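Local coordinates for protein 3-hydroxyacyl-CoA dehydrogenase (Archaeoglobus fulgidus, PDB 1ZEJ) that probably acts as an NAD+-dependent dehydrogenase that oxidises a hydroxyl group of 3-hydroxyacyl-CoA or L-gulonate, at residues Val38-Ser43 with Glu63-Leu68; Met78-Glu83 with Cys104-Val109. One frame throughout, in Å; residues are numbered along the deposited sequence.

Overall arrangement
Both contacts pair neighbouring parallel strands in the sheet of the Rossmann-type domain, which is predicted to bind NAD+. Contact 1 joins strand 36-40 to the outermost strand 62-65. Contact 2 joins strand 76-79 to strand 103-105. Strand 14-18 runs between the two pairs and hydrogen-bonds to both. The centres of contacts 1 and 2 are about 16 Å apart, and their nearest atoms are about 6 Å apart without touching. The loops after the strands carry predicted NAD+ residues: D41 in contact 1, E83 and S108 in contact 2. Both contacts also approach the glycine-rich turn and the start of helix 22-32. The side chain of D41 lies about 4 Å from that of A20, and that of N106 about 4 Å from that of M23.

Contact 1: residues Val38-Ser43 with Glu63-Leu68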
# COMPACT_ATOMS: atom_id res chain seq x y z
N VAL A 38 -5.45 -22.57 26.92
CA VAL A 38 -6.53 -22.26 27.88
C VAL A 38 -7.15 -20.89 27.51
O VAL A 38 -6.47 -19.85 27.49
CB VAL A 38 -6.01 -22.27 29.32
CG1 VAL A 38 -7.17 -22.01 30.26
CG2 VAL A 38 -5.37 -23.60 29.65
N LEU A 39 -8.42 -20.89 27.19
CA LEU A 39 -9.14 -19.68 26.79
C LEU A 39 -10.05 -19.28 27.93
O LEU A 39 -10.97 -20.04 28.29
CB LEU A 39 -9.95 -19.94 25.54
CG LEU A 39 -10.77 -18.74 24.98
CD1 LEU A 39 -9.86 -17.60 24.61
CD2 LEU A 39 -11.59 -19.17 23.78
N GLN A 40 -9.80 -18.10 28.48
CA GLN A 40 -10.49 -17.63 29.69
C GLN A 40 -11.38 -16.39 29.38
O GLN A 40 -11.03 -15.55 28.58
CB GLN A 40 -9.49 -17.30 30.79
CG GLN A 40 -10.12 -16.90 32.12
CD GLN A 40 -10.32 -15.41 32.28
OE1 GLN A 40 -9.62 -14.62 31.66
NE2 GLN A 40 -11.25 -15.01 33.16
N ASP A 41 -12.53 -16.32 30.01
CA ASP A 41 -13.35 -15.14 29.96
C ASP A 41 -14.24 -15.20 31.19
O ASP A 41 -14.66 -16.27 31.56
CB ASP A 41 -14.23 -15.17 28.69
CG ASP A 41 -14.78 -13.77 28.34
OD1 ASP A 41 -15.63 -13.31 29.10
OD2 ASP A 41 -14.33 -13.13 27.35
N VAL A 42 -14.54 -14.05 31.79
CA VAL A 42 -15.45 -13.99 32.92
C VAL A 42 -16.89 -14.39 32.52
O VAL A 42 -17.67 -14.79 33.38
CB VAL A 42 -15.44 -12.61 33.64
CG1 VAL A 42 -14.10 -12.38 34.32
CG2 VAL A 42 -15.81 -11.48 32.70
N SER A 43 -17.20 -14.32 31.22
CA SER A 43 -18.50 -14.70 30.70
C SER A 43 -18.58 -16.12 30.10
O SER A 43 -18.01 -16.37 29.05
CB SER A 43 -18.91 -13.71 29.60
OG SER A 43 -20.14 -14.12 29.04
N GLU A 63 -8.96 -25.57 26.40
CA GLU A 63 -9.77 -25.64 27.62
C GLU A 63 -10.46 -24.29 27.72
O GLU A 63 -9.82 -23.26 27.50
CB GLU A 63 -8.93 -25.91 28.86
CG GLU A 63 -9.69 -25.70 30.20
CD GLU A 63 -8.86 -26.05 31.44
OE1 GLU A 63 -7.75 -26.61 31.27
OE2 GLU A 63 -9.33 -25.78 32.56
N PHE A 64 -11.76 -24.30 27.98
CA PHE A 64 -12.49 -23.07 28.23
C PHE A 64 -12.69 -22.93 29.74
O PHE A 64 -13.09 -23.88 30.41
CB PHE A 64 -13.82 -23.11 27.52
CG PHE A 64 -13.70 -23.33 26.03
CD1 PHE A 64 -13.56 -24.61 25.51
CD2 PHE A 64 -13.77 -22.27 25.16
CE1 PHE A 64 -13.43 -24.82 24.14
CE2 PHE A 64 -13.67 -22.48 23.77
CZ PHE A 64 -13.50 -23.76 23.30
N THR A 65 -12.44 -21.74 30.28
CA THR A 65 -12.59 -21.53 31.72
C THR A 65 -12.92 -20.10 32.07
O THR A 65 -12.63 -19.18 31.30
CB THR A 65 -11.26 -21.91 32.40
OG1 THR A 65 -11.35 -21.76 33.81
CG2 THR A 65 -10.11 -21.06 31.90
N THR A 66 -13.45 -19.90 33.27
CA THR A 66 -13.66 -18.55 33.77
C THR A 66 -12.64 -18.12 34.79
O THR A 66 -12.67 -16.95 35.19
CB THR A 66 -15.04 -18.42 34.43
OG1 THR A 66 -15.20 -19.44 35.44
CG2 THR A 66 -16.15 -18.61 33.40
N THR A 67 -11.72 -19.01 35.18
CA THR A 67 -10.76 -18.72 36.23
C THR A 67 -9.28 -18.79 35.75
O THR A 67 -8.98 -19.17 34.61
CB THR A 67 -11.02 -19.65 37.46
OG1 THR A 67 -11.07 -21.01 37.02
CG2 THR A 67 -12.35 -19.29 38.08
N LEU A 68 -8.37 -18.45 36.66
CA LEU A 68 -6.97 -18.20 36.32
C LEU A 68 -6.00 -19.23 36.87
O LEU A 68 -4.77 -19.03 36.78
CB LEU A 68 -6.57 -16.84 36.87
CG LEU A 68 -7.30 -15.62 36.27
CD1 LEU A 68 -6.70 -14.37 36.90
CD2 LEU A 68 -7.26 -15.55 34.74
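V38 and T65 meet by their methyls, CG1 to CG2 at 3.5 Å, a tight fit between two side chains that cross obliquely. Q40 lies on this same face of the sheet, while L39 and F64 lie on the other. L39 CD2 comes obliquely to F64 CE2, 3.9 Å away. The strands are parallel, and helix 44-53 connects them in a beta-alpha-beta crossover. The backbone of L39 bonds E63 and T65: its N donates to E63 O at 2.8 Å, and its O accepts from T65 N at 3.0 Å. Q40 has CG anti to the backbone N (chi1 -175°) and then bends at chi2 (-92°), which carries its amide past the strand end. There NE2 donates to T66 O at 3.1 Å. T66 O lies near the amide plane of Q40, but NE2 sits above the carbonyl plane of T66. L68 CD2 packs on Q40 CD. With an alanine here, T66 O would probably lose this donor and L68 CD2 the amide it packs on. D41 OD1 accepts from S43 N in an Asx turn. D41, a predicted NAD+ residue, is thus fixed twice more: its N donates to T65 O, and OD2 accepts from A20 N of the glycine-rich turn.

Contact 2: residues Met78-Glu83 with Cys104-Val109; sequences MEAVFE and CSNTSV
E83 OE2 is gripped by two backbone donors, V109 N at 2.9 Å and I110 N just beyond. V109 N approaches from above the carboxylate plane, 42° out of it. The other oxygen, OE1, takes a weak bond from S108 N. These bonds join the loops after the two strands of a Rossmann beta-alpha-beta crossover: strand 76-79, helix 85-96, strand 103-105. E83 and S108 are both predicted to bind NAD+. E83 has CG anti to the backbone N (chi1 -167°) and bends at chi2 (72°), which turns its carboxylate toward the backbone of 108-109. The parallel strands themselves are joined by E79 N to C104 O at 2.9 Å and by N106 N to E79 O at 2.8 Å. E79 folds its carboxylate over the strand ends. OE1 faces S105 OG at 2.5 Å, a bond so short that its exact length is doubtful. OE2 accepts from V81 N at 2.6 Å, through its anti lone pair, and forms a salt bridge with K88. K88 NZ also bonds S105 OG and N106 O, so one ammonium group links both segments. On the other face, SE of M78, a selenomethionine, packs on C104 CB. Between the loops one water donates to V81 O at 2.6 Å and to N106 O at 2.9 Å.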
# COMPACT_ATOMS: atom_id res chain seq x y z
N MSE A 78 -1.40 -14.49 26.54
CA MSE A 78 -1.89 -13.50 25.53
C MSE A 78 -3.16 -12.88 26.08
O MSE A 78 -4.11 -13.59 26.43
CB MSE A 78 -2.20 -14.18 24.22
CG MSE A 78 -1.07 -15.04 23.68
SE MSE A 78 -0.14 -14.06 22.32
CE MSE A 78 1.38 -15.31 21.87
N GLU A 79 -3.19 -11.56 26.17
CA GLU A 79 -4.34 -10.83 26.66
C GLU A 79 -5.04 -10.09 25.50
O GLU A 79 -4.40 -9.37 24.74
CB GLU A 79 -3.92 -9.90 27.81
CG GLU A 79 -4.98 -8.88 28.19
CD GLU A 79 -5.02 -7.69 27.26
OE1 GLU A 79 -4.01 -6.99 27.19
OE2 GLU A 79 -6.06 -7.44 26.61
N ALA A 80 -6.34 -10.34 25.32
CA ALA A 80 -7.11 -9.68 24.28
C ALA A 80 -8.43 -9.20 24.82
O ALA A 80 -9.48 -9.58 24.30
CB ALA A 80 -7.34 -10.64 23.12
N VAL A 81 -8.41 -8.34 25.85
CA VAL A 81 -9.65 -7.84 26.45
C VAL A 81 -9.99 -6.48 25.84
O VAL A 81 -9.28 -5.99 24.95
CB VAL A 81 -9.56 -7.77 27.99
CG1 VAL A 81 -9.25 -9.14 28.58
CG2 VAL A 81 -8.51 -6.75 28.49
N PHE A 82 -11.07 -5.87 26.32
CA PHE A 82 -11.47 -4.54 25.82
C PHE A 82 -10.31 -3.53 25.72
O PHE A 82 -9.44 -3.47 26.59
CB PHE A 82 -12.62 -3.98 26.67
CG PHE A 82 -13.25 -2.76 26.07
CD1 PHE A 82 -14.21 -2.88 25.08
CD2 PHE A 82 -12.84 -1.50 26.46
CE1 PHE A 82 -14.80 -1.74 24.50
CE2 PHE A 82 -13.40 -0.36 25.89
CZ PHE A 82 -14.38 -0.48 24.90
N GLU A 83 -10.29 -2.79 24.62
CA GLU A 83 -9.28 -1.79 24.31
C GLU A 83 -9.42 -0.53 25.20
O GLU A 83 -9.94 0.51 24.76
CB GLU A 83 -9.43 -1.35 22.83
CG GLU A 83 -8.23 -0.52 22.29
CD GLU A 83 -6.96 -1.38 22.07
OE1 GLU A 83 -7.07 -2.64 22.12
OE2 GLU A 83 -5.86 -0.82 21.85
N CYS A 104 1.62 -10.84 26.94
CA CYS A 104 1.54 -10.27 25.61
C CYS A 104 0.16 -9.64 25.42
O CYS A 104 -0.77 -10.38 25.23
CB CYS A 104 1.69 -11.37 24.57
SG CYS A 104 3.20 -12.27 24.66
N SER A 105 0.04 -8.33 25.36
CA SER A 105 -1.26 -7.70 25.12
C SER A 105 -1.52 -7.51 23.60
O SER A 105 -0.68 -6.96 22.89
CB SER A 105 -1.33 -6.37 25.87
OG SER A 105 -2.56 -5.72 25.60
N ASN A 106 -2.65 -8.00 23.10
CA ASN A 106 -3.09 -7.69 21.73
C ASN A 106 -3.68 -6.31 21.83
O ASN A 106 -4.80 -6.12 22.32
CB ASN A 106 -4.14 -8.69 21.21
CG ASN A 106 -4.59 -8.41 19.73
OD1 ASN A 106 -3.78 -8.31 18.77
ND2 ASN A 106 -5.90 -8.30 19.56
N THR A 107 -2.91 -5.32 21.48
CA THR A 107 -3.35 -3.95 21.71
C THR A 107 -3.41 -3.34 20.32
O THR A 107 -2.45 -3.44 19.56
CB THR A 107 -2.46 -3.19 22.80
OG1 THR A 107 -2.73 -1.78 22.79
CG2 THR A 107 -0.97 -3.41 22.62
N SER A 108 -4.57 -2.80 19.96
CA SER A 108 -4.76 -2.11 18.68
C SER A 108 -4.00 -0.79 18.64
O SER A 108 -3.18 -0.57 17.77
CB SER A 108 -6.25 -1.83 18.41
OG SER A 108 -6.91 -2.93 17.80
N VAL A 109 -4.33 0.10 19.57
CA VAL A 109 -3.69 1.40 19.62
C VAL A 109 -3.26 1.87 21.01
O VAL A 109 -2.53 2.86 21.08
CB VAL A 109 -4.59 2.50 19.04
CG1 VAL A 109 -4.91 2.23 17.56
CG2 VAL A 109 -5.86 2.67 19.88
O HOH W 1 -7.59 -6.07 22.93